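Local atomic coordinates of acetone carboxylase alpha subunit (Xanthobacter autotrophicus Py2, PDB entry 5M45), a protein that forms the alpha subunit of a metal-containing, multi-subunit enzyme and belongs to the hydantoinase B/oxoprolinase family. Residues 340-345 with 392-397; 190-195 with 305-310; 294-299 with 400-405. All blocks are in the same frame, centred on the assembly; numbering follows the deposited sequence.

Contact 1: residues 340-345 with 392-397; sequences WGWHTY and DRRVAF
W340 and W342 set their two indoles against the D392–R394 pair in quite different ways. D392 CB and V395 CG1 both sit above the plane of the W340 ring and out toward its rim. D392 CB approaches W340 CZ2 at 3.6 Å, and V395 CG1 comes to 3.5 Å from W340 CE3. The D392 carboxylate is only modestly turned from that indole, by 29°. W342 does the reverse and presents a rim atom: its CH2 stands over the centre of the R394 guanidinium, 3.8 Å from R394 CZ, with the two planes nearly perpendicular at 87°.

The turn of the guanidinium is fixed by D392, which R394 grips side-on with two nitrogens. R394 NE gives a salt-bridging bond to OD1 at 2.9 Å, and NH2 meets OD2 at 3.0 Å from above the carboxylate plane. A bend at chi3 (-64°) swings NE back into this position. D392 OD1 also accepts from the backbone N of R394, making an Asx turn within the type I turn 392–395, while OD2 has a second donor in M760 N.

Farther along, A396 CB packs 3.4 Å from H343 O, and water 1 bridges the two loops: it lies 2.8 Å from G341 O, to which it can donate, and accepts from A396 N. W342 NE1 is bonded to Y754 O, and I450 of the second subunit packs on D392 and R394. The contact joins the loop between strand 330–333 and helix 349–361 to the one leading from strand 378–381 into helix 401–422.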
loop_
_atom_site.group_PDB
_atom_site.type_symbol
_atom_site.label_atom_id
_atom_site.label_comp_id
_atom_site.label_asym_id
_atom_site.label_seq_id
_atom_site.Cartn_x
_atom_site.Cartn_y
_atom_site.Cartn_z
ATOM N N TRP A 340 -5.470 22.036 4.166
ATOM C CA TRP A 340 -5.284 20.594 4.447
ATOM C C TRP A 340 -4.420 20.391 5.701
ATOM O O TRP A 340 -3.712 21.310 6.134
ATOM C CB TRP A 340 -4.688 19.870 3.224
ATOM C CG TRP A 340 -3.314 20.359 2.818
ATOM C CD1 TRP A 340 -3.037 21.330 1.903
ATOM C CD2 TRP A 340 -2.058 19.870 3.276
ATOM N NE1 TRP A 340 -1.681 21.500 1.787
ATOM C CE2 TRP A 340 -1.050 20.619 2.619
ATOM C CE3 TRP A 340 -1.678 18.895 4.187
ATOM C CZ2 TRP A 340 0.319 20.395 2.816
ATOM C CZ3 TRP A 340 -0.294 18.687 4.396
ATOM C CH2 TRP A 340 0.675 19.421 3.700
ATOM N N GLY A 341 -4.484 19.211 6.295
ATOM C CA GLY A 341 -3.657 18.932 7.486
ATOM C C GLY A 341 -3.154 17.486 7.626
ATOM O O GLY A 341 -3.442 16.612 6.761
ATOM N N TRP A 342 -2.452 17.245 8.744
ATOM C CA TRP A 342 -1.830 15.958 9.028
ATOM C C TRP A 342 -2.803 15.096 9.862
ATOM O O TRP A 342 -2.732 15.016 11.084
ATOM C CB TRP A 342 -0.469 16.118 9.713
ATOM C CG TRP A 342 0.507 16.989 8.967
ATOM C CD1 TRP A 342 0.913 18.253 9.333
ATOM C CD2 TRP A 342 1.185 16.697 7.742
ATOM N NE1 TRP A 342 1.802 18.754 8.417
ATOM C CE2 TRP A 342 1.982 17.821 7.422
ATOM C CE3 TRP A 342 1.185 15.610 6.869
ATOM C CZ2 TRP A 342 2.800 17.868 6.287
ATOM C CZ3 TRP A 342 1.997 15.653 5.752
ATOM C CH2 TRP A 342 2.796 16.789 5.465
ATOM N N HIS A 343 -3.748 14.510 9.127
ATOM C CA HIS A 343 -4.889 13.751 9.654
ATOM C C HIS A 343 -5.553 13.057 8.451
ATOM O O HIS A 343 -5.056 13.176 7.331
ATOM C CB HIS A 343 -5.836 14.685 10.420
ATOM C CG HIS A 343 -6.232 15.916 9.666
ATOM N ND1 HIS A 343 -6.925 15.876 8.479
ATOM C CD2 HIS A 343 -6.034 17.233 9.926
ATOM C CE1 HIS A 343 -7.136 17.104 8.029
ATOM N NE2 HIS A 343 -6.587 17.946 8.885
ATOM N N THR A 344 -6.679 12.372 8.686
ATOM C CA THR A 344 -7.391 11.607 7.632
ATOM C C THR A 344 -8.687 12.263 7.114
ATOM O O THR A 344 -9.529 11.584 6.511
ATOM C CB THR A 344 -7.672 10.162 8.121
ATOM O OG1 THR A 344 -8.467 10.167 9.308
ATOM C CG2 THR A 344 -6.353 9.447 8.413
ATOM N N TYR A 345 -8.792 13.590 7.239
ATOM C CA TYR A 345 -10.044 14.366 6.988
ATOM C C TYR A 345 -9.970 15.266 5.741
ATOM O O TYR A 345 -10.940 16.024 5.459
ATOM C CB TYR A 345 -10.487 15.179 8.270
ATOM C CG TYR A 345 -10.235 14.369 9.551
ATOM C CD1 TYR A 345 -10.743 13.075 9.679
ATOM C CD2 TYR A 345 -9.505 14.901 10.625
ATOM C CE1 TYR A 345 -10.472 12.299 10.782
ATOM C CE2 TYR A 345 -9.228 14.119 11.757
ATOM C CZ TYR A 345 -9.708 12.827 11.836
ATOM O OH TYR A 345 -9.401 12.024 12.916
ATOM N N ASP A 392 -1.052 19.105 -2.188
ATOM C CA ASP A 392 0.050 18.233 -1.754
ATOM C C ASP A 392 -0.320 16.764 -1.884
ATOM O O ASP A 392 -1.324 16.322 -1.339
ATOM C CB ASP A 392 0.506 18.535 -0.317
ATOM C CG ASP A 392 1.832 17.872 0.020
ATOM O OD1 ASP A 392 1.877 16.647 0.301
ATOM O OD2 ASP A 392 2.882 18.560 -0.054
ATOM N N ARG A 393 0.537 16.013 -2.566
ATOM C CA ARG A 393 0.281 14.621 -2.907
ATOM C C ARG A 393 0.427 13.658 -1.738
ATOM O O ARG A 393 0.211 12.481 -1.938
ATOM C CB ARG A 393 1.179 14.168 -4.078
ATOM C CG ARG A 393 2.668 14.086 -3.791
ATOM C CD ARG A 393 3.422 13.725 -5.073
ATOM N NE ARG A 393 4.866 13.605 -4.887
ATOM C CZ ARG A 393 5.508 12.525 -4.437
ATOM N NH1 ARG A 393 6.821 12.551 -4.321
ATOM N NH2 ARG A 393 4.873 11.422 -4.077
ATOM N N ARG A 394 0.783 14.148 -0.538
ATOM C CA ARG A 394 0.917 13.290 0.659
ATOM C C ARG A 394 -0.314 13.191 1.548
ATOM O O ARG A 394 -0.266 12.441 2.516
ATOM C CB ARG A 394 2.102 13.741 1.539
ATOM C CG ARG A 394 3.455 13.592 0.847
ATOM C CD ARG A 394 4.571 14.301 1.600
ATOM N NE ARG A 394 4.321 15.717 1.619
ATOM C CZ ARG A 394 4.980 16.605 2.349
ATOM N NH1 ARG A 394 5.970 16.235 3.165
ATOM N NH2 ARG A 394 4.626 17.873 2.289
ATOM N N VAL A 395 -1.386 13.935 1.255
ATOM C CA VAL A 395 -2.506 14.029 2.188
ATOM C C VAL A 395 -3.219 12.658 2.343
ATOM O O VAL A 395 -3.268 11.854 1.371
ATOM C CB VAL A 395 -3.519 15.147 1.844
ATOM C CG1 VAL A 395 -2.827 16.514 1.902
ATOM C CG2 VAL A 395 -4.188 14.932 0.497
ATOM N N ALA A 396 -3.759 12.431 3.545
ATOM C CA ALA A 396 -4.597 11.256 3.827
ATOM C C ALA A 396 -6.109 11.594 3.785
ATOM O O ALA A 396 -6.520 12.749 4.040
ATOM C CB ALA A 396 -4.223 10.679 5.178
ATOM N N PHE A 397 -6.905 10.575 3.480
ATOM C CA PHE A 397 -8.331 10.692 3.155
ATOM C C PHE A 397 -9.289 9.704 3.873
ATOM O O PHE A 397 -10.501 9.789 3.632
ATOM C CB PHE A 397 -8.535 10.414 1.650
ATOM C CG PHE A 397 -7.758 11.294 0.704
ATOM C CD1 PHE A 397 -8.310 12.465 0.228
ATOM C CD2 PHE A 397 -6.512 10.888 0.218
ATOM C CE1 PHE A 397 -7.606 13.250 -0.713
ATOM C CE2 PHE A 397 -5.829 11.639 -0.740
ATOM C CZ PHE A 397 -6.376 12.828 -1.207
HETATM O O HOH W 1 -2.488 14.336 5.526
#

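Contact 2: residues 190-195 with 305-310; sequences GQVQRF and VPSDFA
V192 points its side chain at 305–310, and its three side-chain carbons each find a neighbour there. CB is the most distant, 4.1 Å from A310 CB. From it CG1 runs anti to the carbonyl carbon of V192 (chi1 -62°), and that methyl has two apolar partners: A310 CB at 3.7 Å, and V305 CG1 also 3.7 Å from V192 CG1. The V192 and V305 side chains cross at about a right angle. The other branch, CG2, comes to 3.7 Å from S307 OG and also touches S307 CB.

V305, S307 and A310 all reach the one valine: their chain passes through P306 and S307 into a short 3-10 turn, 308–310, whose A310 N bonds back to S307 O. All of this lies within the hydantoinase B/oxoprolinase region of the chain, where two loops, one after strand 165–175 and one between strands 286–297 and 313–324, meet in a buried place beside the second subunit.

At the start of the valine's own segment, G190 O is pressed against the proline, 3.0 Å from P306 CD. This carbonyl is buried with no hydrogen-bonding partner in the model; carbons of P306 and V305 lie against it. G190 takes a backbone conformation (phi 126°) in which a side chain would collide with the carbonyl oxygen before it.

At the other end Q193 NE2 lies at the edge of the F309 ring, 4.3 Å from CZ. NE2 also donates to water 2 at 3.1 Å, and the water donates in turn to S307 OG. That hydroxyl has its stronger partner across the interface, E609 OE1 of the second subunit, which also packs T533 on F309 and V182 on P306.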
loop_
_atom_site.group_PDB
_atom_site.type_symbol
_atom_site.label_atom_id
_atom_site.label_comp_id
_atom_site.label_asym_id
_atom_site.label_seq_id
_atom_site.Cartn_x
_atom_site.Cartn_y
_atom_site.Cartn_z
ATOM N N GLY A 190 -4.709 6.951 12.940
ATOM C CA GLY A 190 -3.384 6.376 13.203
ATOM C C GLY A 190 -2.354 6.889 12.252
ATOM O O GLY A 190 -1.347 7.455 12.675
ATOM N N GLN A 191 -2.590 6.682 10.955
ATOM C CA GLN A 191 -1.782 7.322 9.899
ATOM C C GLN A 191 -2.101 8.840 9.836
ATOM O O GLN A 191 -3.199 9.261 10.227
ATOM C CB GLN A 191 -2.054 6.666 8.525
ATOM C CG GLN A 191 -3.436 6.939 7.918
ATOM C CD GLN A 191 -4.562 5.997 8.350
ATOM O OE1 GLN A 191 -4.481 5.269 9.346
ATOM N NE2 GLN A 191 -5.635 6.029 7.593
ATOM N N VAL A 192 -1.135 9.627 9.344
ATOM C CA VAL A 192 -1.285 11.061 9.104
ATOM C C VAL A 192 -1.008 11.552 7.679
ATOM O O VAL A 192 -1.069 12.767 7.419
ATOM C CB VAL A 192 -0.471 11.909 10.100
ATOM C CG1 VAL A 192 -0.967 11.646 11.501
ATOM C CG2 VAL A 192 1.044 11.648 9.992
ATOM N N GLN A 193 -0.741 10.589 6.786
ATOM C CA GLN A 193 -0.365 10.802 5.393
ATOM C C GLN A 193 -0.875 9.615 4.540
ATOM O O GLN A 193 -1.272 8.600 5.079
ATOM C CB GLN A 193 1.171 10.762 5.231
ATOM C CG GLN A 193 1.929 11.824 5.907
ATOM C CD GLN A 193 3.410 11.743 5.594
ATOM O OE1 GLN A 193 3.844 12.231 4.562
ATOM N NE2 GLN A 193 4.177 11.109 6.467
ATOM N N ARG A 194 -0.756 9.753 3.219
ATOM C CA ARG A 194 -1.071 8.692 2.236
ATOM C C ARG A 194 -0.390 7.375 2.563
ATOM O O ARG A 194 -0.931 6.305 2.317
ATOM C CB ARG A 194 -0.626 9.161 0.836
ATOM C CG ARG A 194 -0.976 8.269 -0.359
ATOM C CD ARG A 194 -0.472 8.866 -1.663
ATOM N NE ARG A 194 -0.977 8.173 -2.847
ATOM C CZ ARG A 194 -2.246 8.180 -3.277
ATOM N NH1 ARG A 194 -3.192 8.936 -2.680
ATOM N NH2 ARG A 194 -2.606 7.427 -4.338
ATOM N N PHE A 195 0.826 7.491 3.073
ATOM C CA PHE A 195 1.664 6.344 3.471
ATOM C C PHE A 195 1.083 5.720 4.772
ATOM O O PHE A 195 1.252 6.274 5.876
ATOM C CB PHE A 195 3.117 6.795 3.579
ATOM C CG PHE A 195 3.556 7.694 2.447
ATOM C CD1 PHE A 195 3.453 7.264 1.116
ATOM C CD2 PHE A 195 4.050 8.967 2.690
ATOM C CE1 PHE A 195 3.814 8.103 0.069
ATOM C CE2 PHE A 195 4.436 9.796 1.613
ATOM C CZ PHE A 195 4.278 9.373 0.313
ATOM N N VAL A 305 -0.360 9.244 17.242
ATOM C CA VAL A 305 0.107 9.293 15.863
ATOM C C VAL A 305 1.647 9.183 15.801
ATOM O O VAL A 305 2.328 9.593 16.705
ATOM C CB VAL A 305 -0.410 10.530 15.108
ATOM C CG1 VAL A 305 -1.907 10.400 14.832
ATOM C CG2 VAL A 305 -0.072 11.829 15.810
ATOM N N PRO A 306 2.184 8.591 14.724
ATOM C CA PRO A 306 3.606 8.276 14.639
ATOM C C PRO A 306 4.508 9.410 14.126
ATOM O O PRO A 306 5.672 9.149 13.916
ATOM C CB PRO A 306 3.609 7.093 13.649
ATOM C CG PRO A 306 2.536 7.430 12.699
ATOM C CD PRO A 306 1.461 8.056 13.549
ATOM N N SER A 307 3.991 10.619 13.959
ATOM C CA SER A 307 4.728 11.773 13.442
ATOM C C SER A 307 4.467 12.964 14.370
ATOM O O SER A 307 3.320 13.347 14.561
ATOM C CB SER A 307 4.256 12.078 12.010
ATOM O OG SER A 307 4.549 10.998 11.118
ATOM N N ASP A 308 5.519 13.532 14.964
ATOM C CA ASP A 308 5.355 14.641 15.942
ATOM C C ASP A 308 4.798 15.976 15.356
ATOM O O ASP A 308 4.154 16.766 16.073
ATOM C CB ASP A 308 6.644 14.893 16.743
ATOM C CG ASP A 308 7.871 15.253 15.855
ATOM O OD1 ASP A 308 7.851 14.966 14.578
ATOM O OD2 ASP A 308 8.821 15.841 16.477
ATOM N N PHE A 309 4.994 16.190 14.051
ATOM C CA PHE A 309 4.479 17.391 13.381
ATOM C C PHE A 309 2.933 17.373 13.234
ATOM O O PHE A 309 2.352 18.392 12.832
ATOM C CB PHE A 309 5.196 17.632 12.039
ATOM C CG PHE A 309 5.134 16.466 11.077
ATOM C CD1 PHE A 309 3.989 16.220 10.322
ATOM C CD2 PHE A 309 6.232 15.619 10.912
ATOM C CE1 PHE A 309 3.913 15.150 9.452
ATOM C CE2 PHE A 309 6.171 14.549 10.008
ATOM C CZ PHE A 309 4.994 14.302 9.294
ATOM N N ALA A 310 2.279 16.238 13.537
ATOM C CA ALA A 310 0.812 16.098 13.518
ATOM C C ALA A 310 0.137 16.299 14.867
ATOM O O ALA A 310 -1.115 16.292 14.933
ATOM C CB ALA A 310 0.417 14.713 12.956
HETATM O O HOH W 2 3.698 9.072 8.705
#

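Contact 3: residues 294-299 with 400-405; sequences VDVPYA and SWHFLV. With ACT (acetate ion), chain N.
The imidazole of H402 carries V294 on one face and the backbone of D295 at its edge. V294 CG1 makes a CH-pi contact there, 4.0 Å from the ring centroid and displaced somewhat toward the rim, while its other methyl, CG2, comes to 3.7 Å from H402 CE1. In the plane of the ring, NE2 donates to D295 O at 2.9 Å, and the bond is nearly straight, 168° at the hydrogen. The donor approaches tilted out of the carbonyl plane. H402 CG is anti to the backbone N (chi1 -170°), and the end of the side chain comes nearer the strand than its start.

F403 meets the same strand differently. V296 CG2 lies at the edge of its phenyl ring, near the ring plane and 3.6 Å from CE1, and the V296 and F403 side chains cross at about a right angle. V294 CG1 is shared: besides H402 it touches F403 CD1 at 3.7 Å, and it lies 3.6 Å from H402 O, a carbonyl that also accepts from S406 OG. One valine methyl thus touches two successive helix residues.

On another side of the helix, W401 NE1 donates to an acetate oxygen, O, at 2.7 Å; this acetate probably comes from the crystallisation liquor. D295 turns its carboxylate to the backbone N atoms of G540 and H541, and the ring of Y345 meets that of H402 at a slant.

V294 and V296 pair through their backbones with M316 and T314 of strand 313–324, while D295 O accepts from H402. Strand 286–297 is outermost in its four-stranded mixed sheet within this chain, and helix segment 401–405 runs roughly antiparallel to strand segment 294–297, at 158°, with the axes 9.2 Å apart.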
loop_
_atom_site.group_PDB
_atom_site.type_symbol
_atom_site.label_atom_id
_atom_site.label_comp_id
_atom_site.label_asym_id
_atom_site.label_seq_id
_atom_site.Cartn_x
_atom_site.Cartn_y
_atom_site.Cartn_z
ATOM N N VAL A 294 -15.616 22.161 12.286
ATOM C CA VAL A 294 -15.518 20.955 13.138
ATOM C C VAL A 294 -14.123 20.828 13.801
ATOM O O VAL A 294 -13.155 21.467 13.364
ATOM C CB VAL A 294 -15.950 19.661 12.361
ATOM C CG1 VAL A 294 -14.804 19.114 11.499
ATOM C CG2 VAL A 294 -16.501 18.575 13.298
ATOM N N ASP A 295 -14.048 20.040 14.875
ATOM C CA ASP A 295 -12.846 19.921 15.708
ATOM C C ASP A 295 -11.921 18.764 15.345
ATOM O O ASP A 295 -12.406 17.695 14.977
ATOM C CB ASP A 295 -13.214 19.854 17.199
ATOM C CG ASP A 295 -14.107 18.640 17.582
ATOM O OD1 ASP A 295 -15.219 18.467 17.005
ATOM O OD2 ASP A 295 -13.731 17.879 18.518
ATOM N N VAL A 296 -10.606 19.001 15.461
ATOM C CA VAL A 296 -9.563 17.980 15.333
ATOM C C VAL A 296 -8.647 18.013 16.584
ATOM O O VAL A 296 -7.589 18.655 16.562
ATOM C CB VAL A 296 -8.750 18.171 14.054
ATOM C CG1 VAL A 296 -7.737 17.041 13.890
ATOM C CG2 VAL A 296 -9.667 18.221 12.827
ATOM N N PRO A 297 -9.050 17.288 17.671
ATOM C CA PRO A 297 -8.301 17.322 18.936
ATOM C C PRO A 297 -7.113 16.324 18.982
ATOM O O PRO A 297 -7.118 15.362 19.781
ATOM C CB PRO A 297 -9.375 17.023 19.988
ATOM C CG PRO A 297 -10.386 16.196 19.288
ATOM C CD PRO A 297 -10.414 16.747 17.873
ATOM N N TYR A 298 -6.088 16.587 18.138
ATOM C CA TYR A 298 -4.953 15.660 18.021
ATOM C C TYR A 298 -3.881 15.869 19.087
ATOM O O TYR A 298 -2.937 15.085 19.160
ATOM C CB TYR A 298 -4.349 15.673 16.600
ATOM C CG TYR A 298 -4.933 14.672 15.601
ATOM C CD1 TYR A 298 -6.275 14.249 15.677
ATOM C CD2 TYR A 298 -4.153 14.161 14.569
ATOM C CE1 TYR A 298 -6.806 13.359 14.749
ATOM C CE2 TYR A 298 -4.668 13.269 13.642
ATOM C CZ TYR A 298 -5.994 12.865 13.733
ATOM O OH TYR A 298 -6.523 11.985 12.821
ATOM N N ALA A 299 -3.999 16.895 19.915
ATOM C CA ALA A 299 -3.055 17.099 21.036
ATOM C C ALA A 299 -3.209 16.065 22.165
ATOM O O ALA A 299 -2.231 15.792 22.870
ATOM C CB ALA A 299 -3.129 18.522 21.591
ATOM N N SER A 400 -12.481 11.380 5.177
ATOM C CA SER A 400 -12.819 12.597 4.427
ATOM C C SER A 400 -14.122 13.254 4.919
ATOM O O SER A 400 -14.249 14.490 5.000
ATOM C CB SER A 400 -13.032 12.204 2.953
ATOM O OG SER A 400 -12.620 13.304 2.213
ATOM N N TRP A 401 -15.092 12.404 5.192
ATOM C CA TRP A 401 -16.422 12.846 5.641
ATOM C C TRP A 401 -16.407 13.794 6.821
ATOM O O TRP A 401 -17.288 14.628 6.901
ATOM C CB TRP A 401 -17.314 11.645 6.040
ATOM C CG TRP A 401 -17.552 10.601 4.982
ATOM C CD1 TRP A 401 -17.170 9.295 5.034
ATOM C CD2 TRP A 401 -18.293 10.765 3.762
ATOM N NE1 TRP A 401 -17.659 8.609 3.935
ATOM C CE2 TRP A 401 -18.324 9.490 3.120
ATOM C CE3 TRP A 401 -18.933 11.847 3.142
ATOM C CZ2 TRP A 401 -18.945 9.294 1.896
ATOM C CZ3 TRP A 401 -19.568 11.627 1.924
ATOM C CH2 TRP A 401 -19.578 10.362 1.317
ATOM N N HIS A 402 -15.482 13.644 7.756
ATOM C CA HIS A 402 -15.456 14.507 8.985
ATOM C C HIS A 402 -15.564 16.000 8.632
ATOM O O HIS A 402 -16.377 16.751 9.211
ATOM C CB HIS A 402 -14.169 14.254 9.749
ATOM C CG HIS A 402 -14.100 14.869 11.112
ATOM N ND1 HIS A 402 -15.066 14.681 12.070
ATOM C CD2 HIS A 402 -13.141 15.634 11.690
ATOM C CE1 HIS A 402 -14.719 15.315 13.181
ATOM N NE2 HIS A 402 -13.549 15.899 12.976
ATOM N N PHE A 403 -14.762 16.395 7.625
ATOM C CA PHE A 403 -14.811 17.759 7.088
ATOM C C PHE A 403 -15.958 17.968 6.118
ATOM O O PHE A 403 -16.678 18.976 6.193
ATOM C CB PHE A 403 -13.461 18.115 6.413
ATOM C CG PHE A 403 -12.313 18.398 7.388
ATOM C CD1 PHE A 403 -12.408 18.164 8.781
ATOM C CD2 PHE A 403 -11.129 18.908 6.884
ATOM C CE1 PHE A 403 -11.329 18.447 9.618
ATOM C CE2 PHE A 403 -10.063 19.185 7.707
ATOM C CZ PHE A 403 -10.156 18.948 9.082
ATOM N N LEU A 404 -16.140 17.032 5.194
ATOM C CA LEU A 404 -17.158 17.182 4.136
ATOM C C LEU A 404 -18.585 17.420 4.675
ATOM O O LEU A 404 -19.245 18.379 4.286
ATOM C CB LEU A 404 -17.164 15.938 3.202
ATOM C CG LEU A 404 -15.941 15.716 2.276
ATOM C CD1 LEU A 404 -16.041 14.369 1.565
ATOM C CD2 LEU A 404 -15.808 16.825 1.240
ATOM N N VAL A 405 -19.042 16.541 5.583
ATOM C CA VAL A 405 -20.433 16.627 6.104
ATOM C C VAL A 405 -20.636 17.882 6.974
ATOM O O VAL A 405 -21.779 18.365 7.112
ATOM C CB VAL A 405 -20.883 15.367 6.885
ATOM C CG1 VAL A 405 -20.672 14.106 6.061
ATOM C CG2 VAL A 405 -20.183 15.247 8.224
HETATM C C ACT N . -19.378 5.869 3.004
HETATM O O ACT N . -18.214 6.011 3.442
HETATM O OXT ACT N . -19.579 5.242 1.942
HETATM C CH3 ACT N . -20.533 6.458 3.769
#

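Overall arrangement
Starting from the N terminus, residues 190-195 come first and wait until 305-310 for their partner, closing contact 2. Before that loop shuts, residues 294-299, at the end of strand 286–297, have already opened contact 3, so contacts 2 and 3 cross. Contact 1 opens at 340-345, after contact 2 has closed, and shuts at 392-397; it lies nested inside contact 3, which ends with 400-405 at the start of helix 401–422. R394 O and R194 N, probably hydrogen-bonded, join contacts 1 and 2, and the hydroxyls of Y345 and Y298 join contacts 1 and 3. Together they tie the loop after strand 165–175 to the mixed sheet's edge and helix 401–422, while contacts 1 and 2 also meet the second subunit.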